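Local coordinates for protein halocarboxylic acid dehalogenase DehI (Pseudomonas putida, PDB 3BJX) that probably hydrolyses the carbon-halogen bond of 2-haloalkanoic acids, as a group I alpha-haloacid dehalogenase found as a two-subunit assembly, at residues Ile136-Glu141 / Arg146-Ala151; Trp68-Glu73 / Arg258-Ser263. One frame throughout, in Å; residues are numbered along the deposited sequence.

Interaction 1 of 2, residues Ile136-Glu141 / Arg146-Ala151; sequences ITALSE and RPVGGA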
loop_
_atom_site.group_PDB
_atom_site.type_symbol
_atom_site.label_atom_id
_atom_site.label_comp_id
_atom_site.label_asym_id
_atom_site.label_seq_id
_atom_site.Cartn_x
_atom_site.Cartn_y
_atom_site.Cartn_z
ATOM N N ILE A 136 -8.498 -9.054 -5.740
ATOM C CA ILE A 136 -7.362 -8.571 -4.954
ATOM C C ILE A 136 -7.739 -8.262 -3.499
ATOM O O ILE A 136 -6.965 -8.563 -2.579
ATOM C CB ILE A 136 -6.693 -7.353 -5.667
ATOM C CG1 ILE A 136 -6.048 -7.776 -7.019
ATOM C CG2 ILE A 136 -5.751 -6.581 -4.760
ATOM C CD1 ILE A 136 -5.278 -9.069 -7.017
ATOM N N THR A 137 -8.927 -7.678 -3.299
ATOM C CA THR A 137 -9.510 -7.501 -1.956
ATOM C C THR A 137 -9.847 -8.824 -1.248
ATOM O O THR A 137 -9.531 -8.944 -0.061
ATOM C CB THR A 137 -10.742 -6.554 -1.946
ATOM O OG1 THR A 137 -10.421 -5.358 -2.658
ATOM C CG2 THR A 137 -11.131 -6.161 -0.502
ATOM N N ALA A 138 -10.467 -9.805 -1.935
ATOM C CA ALA A 138 -10.721 -11.123 -1.301
ATOM C C ALA A 138 -9.406 -11.770 -0.864
ATOM O O ALA A 138 -9.275 -12.264 0.268
ATOM C CB ALA A 138 -11.492 -12.058 -2.225
ATOM N N LEU A 139 -8.422 -11.716 -1.760
ATOM C CA LEU A 139 -7.068 -12.174 -1.482
ATOM C C LEU A 139 -6.352 -11.413 -0.361
ATOM O O LEU A 139 -5.703 -12.035 0.440
ATOM C CB LEU A 139 -6.224 -12.153 -2.759
ATOM C CG LEU A 139 -6.619 -12.980 -3.998
ATOM C CD1 LEU A 139 -5.460 -13.055 -4.958
ATOM C CD2 LEU A 139 -7.125 -14.373 -3.662
ATOM N N SER A 140 -6.457 -10.080 -0.314
ATOM C CA SER A 140 -5.693 -9.302 0.642
ATOM C C SER A 140 -6.274 -9.484 2.026
ATOM O O SER A 140 -5.543 -9.662 3.013
ATOM C CB SER A 140 -5.697 -7.822 0.273
ATOM O OG SER A 140 -5.024 -7.055 1.268
ATOM N N GLU A 141 -7.602 -9.460 2.087
ATOM C CA GLU A 141 -8.315 -9.570 3.349
ATOM C C GLU A 141 -8.065 -10.906 4.071
ATOM O O GLU A 141 -7.820 -10.934 5.289
ATOM C CB GLU A 141 -9.800 -9.326 3.070
ATOM C CG GLU A 141 -10.571 -8.562 4.125
ATOM C CD GLU A 141 -9.899 -7.298 4.626
ATOM O OE1 GLU A 141 -9.249 -6.574 3.851
ATOM O OE2 GLU A 141 -10.056 -7.019 5.824
ATOM N N ARG A 146 -8.679 -11.926 8.083
ATOM C CA ARG A 146 -10.006 -11.371 8.287
ATOM C C ARG A 146 -10.964 -12.118 7.373
ATOM O O ARG A 146 -10.547 -12.632 6.326
ATOM C CB ARG A 146 -10.027 -9.837 8.105
ATOM C CG ARG A 146 -9.456 -9.082 9.329
ATOM C CD ARG A 146 -9.605 -7.553 9.227
ATOM N NE ARG A 146 -8.820 -6.992 8.132
ATOM C CZ ARG A 146 -7.585 -6.503 8.235
ATOM N NH1 ARG A 146 -6.949 -6.481 9.406
ATOM N NH2 ARG A 146 -6.981 -6.026 7.143
ATOM N N PRO A 147 -12.238 -12.234 7.789
ATOM C CA PRO A 147 -13.164 -13.124 7.076
ATOM C C PRO A 147 -13.568 -12.665 5.662
ATOM O O PRO A 147 -13.753 -11.470 5.379
ATOM C CB PRO A 147 -14.366 -13.212 8.026
ATOM C CG PRO A 147 -14.322 -11.965 8.824
ATOM C CD PRO A 147 -12.875 -11.586 8.959
ATOM N N VAL A 148 -13.682 -13.636 4.773
ATOM C CA VAL A 148 -14.042 -13.361 3.406
ATOM C C VAL A 148 -15.193 -14.301 3.056
ATOM O O VAL A 148 -15.021 -15.512 3.049
ATOM C CB VAL A 148 -12.827 -13.543 2.465
ATOM C CG1 VAL A 148 -13.244 -13.379 1.048
ATOM C CG2 VAL A 148 -11.781 -12.533 2.779
ATOM N N GLY A 149 -16.369 -13.728 2.800
ATOM C CA GLY A 149 -17.552 -14.505 2.462
ATOM C C GLY A 149 -18.183 -15.278 3.606
ATOM O O GLY A 149 -17.958 -14.968 4.785
ATOM N N GLY A 150 -18.955 -16.307 3.248
ATOM C CA GLY A 150 -19.700 -17.121 4.206
ATOM C C GLY A 150 -21.030 -16.464 4.508
ATOM O O GLY A 150 -21.742 -16.841 5.443
ATOM N N ALA A 151 -21.372 -15.463 3.710
ATOM C CA ALA A 151 -22.566 -14.685 3.963
ATOM C C ALA A 151 -23.817 -15.440 3.522
ATOM O O ALA A 151 -23.742 -16.391 2.735
ATOM C CB ALA A 151 -22.469 -13.335 3.279
#

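Interaction 2 of 2, residues Trp68-Glu73 / Arg258-Ser263; sequences WRRSAE and RSELMS. With SO4 (sulfate ion), chain G.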
loop_
_atom_site.group_PDB
_atom_site.type_symbol
_atom_site.label_atom_id
_atom_site.label_comp_id
_atom_site.label_asym_id
_atom_site.label_seq_id
_atom_site.Cartn_x
_atom_site.Cartn_y
_atom_site.Cartn_z
ATOM N N TRP A 68 -6.391 -18.407 -6.867
ATOM C CA TRP A 68 -7.469 -18.332 -7.857
ATOM C C TRP A 68 -8.494 -19.478 -7.761
ATOM O O TRP A 68 -9.702 -19.256 -7.891
ATOM C CB TRP A 68 -6.903 -18.245 -9.276
ATOM C CG TRP A 68 -7.963 -18.330 -10.303
ATOM C CD1 TRP A 68 -8.158 -19.336 -11.193
ATOM C CD2 TRP A 68 -9.018 -17.382 -10.523
ATOM N NE1 TRP A 68 -9.272 -19.073 -11.968
ATOM C CE2 TRP A 68 -9.808 -17.873 -11.575
ATOM C CE3 TRP A 68 -9.363 -16.155 -9.939
ATOM C CZ2 TRP A 68 -10.903 -17.182 -12.055
ATOM C CZ3 TRP A 68 -10.462 -15.486 -10.415
ATOM C CH2 TRP A 68 -11.215 -15.995 -11.458
ATOM N N ARG A 69 -8.005 -20.697 -7.529
ATOM C CA ARG A 69 -8.839 -21.896 -7.416
ATOM C C ARG A 69 -9.879 -21.764 -6.294
ATOM O O ARG A 69 -10.983 -22.296 -6.383
ATOM C CB ARG A 69 -7.926 -23.101 -7.176
ATOM C CG ARG A 69 -8.611 -24.453 -6.924
ATOM C CD ARG A 69 -7.581 -25.549 -6.627
ATOM N NE ARG A 69 -6.421 -25.432 -7.512
ATOM C CZ ARG A 69 -5.148 -25.419 -7.118
ATOM N NH1 ARG A 69 -4.818 -25.561 -5.835
ATOM N NH2 ARG A 69 -4.193 -25.287 -8.030
ATOM N N ARG A 70 -9.525 -21.029 -5.253
ATOM C CA ARG A 70 -10.373 -20.888 -4.082
ATOM C C ARG A 70 -11.352 -19.694 -4.176
ATOM O O ARG A 70 -12.312 -19.614 -3.408
ATOM C CB ARG A 70 -9.494 -20.788 -2.834
ATOM C CG ARG A 70 -8.360 -21.803 -2.823
ATOM C CD ARG A 70 -8.789 -23.113 -2.203
ATOM N NE ARG A 70 -8.752 -22.942 -0.765
ATOM C CZ ARG A 70 -7.937 -23.572 0.066
ATOM N NH1 ARG A 70 -7.089 -24.509 -0.353
ATOM N NH2 ARG A 70 -8.008 -23.266 1.349
ATOM N N SER A 71 -11.117 -18.805 -5.138
ATOM C CA SER A 71 -11.906 -17.595 -5.324
ATOM C C SER A 71 -12.772 -17.631 -6.585
ATOM O O SER A 71 -13.704 -16.848 -6.716
ATOM C CB SER A 71 -10.972 -16.375 -5.395
ATOM O OG SER A 71 -9.987 -16.411 -4.375
ATOM N N ALA A 72 -12.461 -18.535 -7.510
ATOM C CA ALA A 72 -13.080 -18.554 -8.838
ATOM C C ALA A 72 -14.599 -18.698 -8.838
ATOM O O ALA A 72 -15.285 -17.990 -9.588
ATOM C CB ALA A 72 -12.435 -19.628 -9.723
ATOM N N GLU A 73 -15.116 -19.606 -8.010
ATOM C CA GLU A 73 -16.559 -19.862 -7.938
ATOM C C GLU A 73 -17.328 -18.652 -7.438
ATOM O O GLU A 73 -18.453 -18.416 -7.832
ATOM C CB GLU A 73 -16.840 -21.018 -6.981
ATOM C CG GLU A 73 -16.466 -22.402 -7.490
ATOM C CD GLU A 73 -16.321 -23.390 -6.342
ATOM O OE1 GLU A 73 -17.362 -23.884 -5.838
ATOM O OE2 GLU A 73 -15.164 -23.652 -5.923
ATOM N N ARG A 258 -3.510 -16.684 5.573
ATOM C CA ARG A 258 -2.050 -16.737 5.682
ATOM C C ARG A 258 -1.533 -17.940 6.475
ATOM O O ARG A 258 -0.419 -18.417 6.226
ATOM C CB ARG A 258 -1.504 -15.438 6.275
ATOM C CG ARG A 258 -0.095 -15.523 6.829
ATOM C CD ARG A 258 0.446 -14.149 7.230
ATOM N NE ARG A 258 -0.368 -13.452 8.233
ATOM C CZ ARG A 258 -0.376 -13.738 9.532
ATOM N NH1 ARG A 258 0.373 -14.735 10.020
ATOM N NH2 ARG A 258 -1.148 -13.034 10.351
ATOM N N SER A 259 -2.331 -18.412 7.431
ATOM C CA SER A 259 -2.001 -19.618 8.174
ATOM C C SER A 259 -1.867 -20.842 7.250
ATOM O O SER A 259 -1.023 -21.719 7.477
ATOM C CB SER A 259 -3.033 -19.876 9.286
ATOM O OG SER A 259 -4.366 -19.844 8.796
ATOM N N GLU A 260 -2.676 -20.891 6.197
ATOM C CA GLU A 260 -2.670 -22.043 5.303
ATOM C C GLU A 260 -1.523 -22.043 4.287
ATOM O O GLU A 260 -1.382 -22.986 3.512
ATOM C CB GLU A 260 -4.000 -22.148 4.583
ATOM C CG GLU A 260 -4.260 -23.511 3.995
ATOM C CD GLU A 260 -5.550 -23.563 3.211
ATOM O OE1 GLU A 260 -6.525 -22.886 3.622
ATOM O OE2 GLU A 260 -5.582 -24.294 2.188
ATOM N N LEU A 261 -0.702 -20.998 4.291
ATOM C CA LEU A 261 0.364 -20.878 3.301
ATOM C C LEU A 261 1.726 -21.030 3.941
ATOM O O LEU A 261 2.738 -20.852 3.276
ATOM C CB LEU A 261 0.282 -19.545 2.562
ATOM C CG LEU A 261 -1.013 -19.220 1.824
ATOM C CD1 LEU A 261 -1.136 -17.738 1.735
ATOM C CD2 LEU A 261 -1.042 -19.837 0.457
HETATM N N MSE A 262 1.733 -21.362 5.235
HETATM C CA MSE A 262 2.955 -21.614 6.002
HETATM C C MSE A 262 3.807 -22.740 5.400
HETATM O O MSE A 262 5.024 -22.602 5.291
HETATM C CB MSE A 262 2.613 -21.904 7.466
HETATM C CG MSE A 262 3.029 -20.818 8.478
HETATM SE SE MSE A 262 2.186 -19.039 8.293
HETATM C CE MSE A 262 2.543 -18.287 10.066
ATOM N N SER A 263 3.158 -23.836 5.007
ATOM C CA SER A 263 3.802 -24.945 4.285
ATOM C C SER A 263 4.296 -24.566 2.883
ATOM O O SER A 263 5.227 -25.173 2.356
ATOM C CB SER A 263 2.825 -26.121 4.147
ATOM O OG SER A 263 2.809 -26.937 5.307
HETATM S S SO4 G . -7.082 -27.294 -2.784
HETATM O O1 SO4 G . -6.262 -27.378 -3.991
HETATM O O2 SO4 G . -7.932 -28.482 -2.672
HETATM O O3 SO4 G . -6.215 -27.175 -1.610
HETATM O O4 SO4 G . -7.934 -26.109 -2.881
#

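Interaction 1 of 2, residues Ile136-Glu141 / Arg146-Ala151
Glu141, near the C-terminal end of helix 112-143, meets Arg146 through a salt bridge and a backbone hydrogen bond. In the salt bridge Arg146 NE donates to Glu141 OE2 at 2.6 Å, almost straight (174°) and in the plane of the guanidinium group. The carboxylate is turned: NE reaches OE2 from above its plane, with the two flat groups 42° apart. A bend in the glutamate chain at chi2 (47°) swings its carboxylate to the arginine, although its CB sets out in another direction. The same carboxylate forms salt bridges with two arginines of helix 230-248, Arg248 at OE2 and Arg244 at OE1, which would be expected to favour its ionised form. Arg146 NH1 continues into the second subunit, where it pairs with Asp194 of that chain; an arginine, with its several N-H groups, suits a place between two acids.

The backbone bond runs from Arg146 N to Glu141 O over 3.1 Å, tying the start of the loop to the last turn of the helix.

Apolar packing follows two residues on. The branched Val148 spreads its methyls over the helix: CG1 lies 3.9 Å from Ala138 CB, and CG2 lies 3.8 Å from Glu141 CB. Small Ala138 lets the loop come close, and Val247 and Ala254 also touch Val148.

The loop after helix 112-143 thus folds back on the end of that helix and is anchored there by a buried charge cluster at the subunit interface of this all-helical fold.

Interaction 2 of 2, residues Trp68-Glu73 / Arg258-Ser263
Arg70 and Glu260 reach toward each other from opposite directions, bridging backbones whose closest CA atoms, those of these two residues, are 12.2 Å apart. The glutamate supplies its length by extension: CG stands anti to the backbone N (chi1 -161°) and the chain stays straight beyond it, holding the carboxylate well out from the short 3-10 turn 259-261. Arg70 instead bends at both chi2 and chi3, which turns its terminal nitrogens to the acid.

Arg70 NH1 donates to Glu260 OE2 at 3.0 Å, meeting the syn side close to the carboxylate plane. Arg70 NH2 faces both carboxylate oxygens, at 2.7 Å from Glu260 OE1 and 2.8 Å from Glu260 OE2, in two weak bonds; all three bonds of the pair are well bent. With the planes 34° apart, the pair is a skewed salt bridge.

Arg70 NH1 also donates to a sulfate ion, probably from the crystallisation liquor, at O4 (3.1 Å). Arg69 reaches that ion by a separate route, its chain bent at chi3, and NH1 donates to O1 at 3.0 Å. Long, flexible arginines suit such an anion site. This is a surface salt bridge with an adjoining two-arginine sulfate site, linking helix 63-71 to the loop before helix 267-299.

Both contacts rest on an arginine-glutamate pair, but their settings differ. Interaction 1 is largely buried and local, joining helix 112-143 to the loop that follows it; its acid is shared among several arginines, and methyl packing and a backbone bond reinforce it. Interaction 2 lies at the surface and joins parts distant in sequence, helix 63-71 and the loop before helix 267-299, through polar side-chain ends alone. Their centres are about 11 Å apart, and Leu139 CD2 of interaction 1 packs 3.6 Å from Ser71 OG of interaction 2, so helices 112-143 and 63-71 meet between them. Segments of both also touch the second subunit.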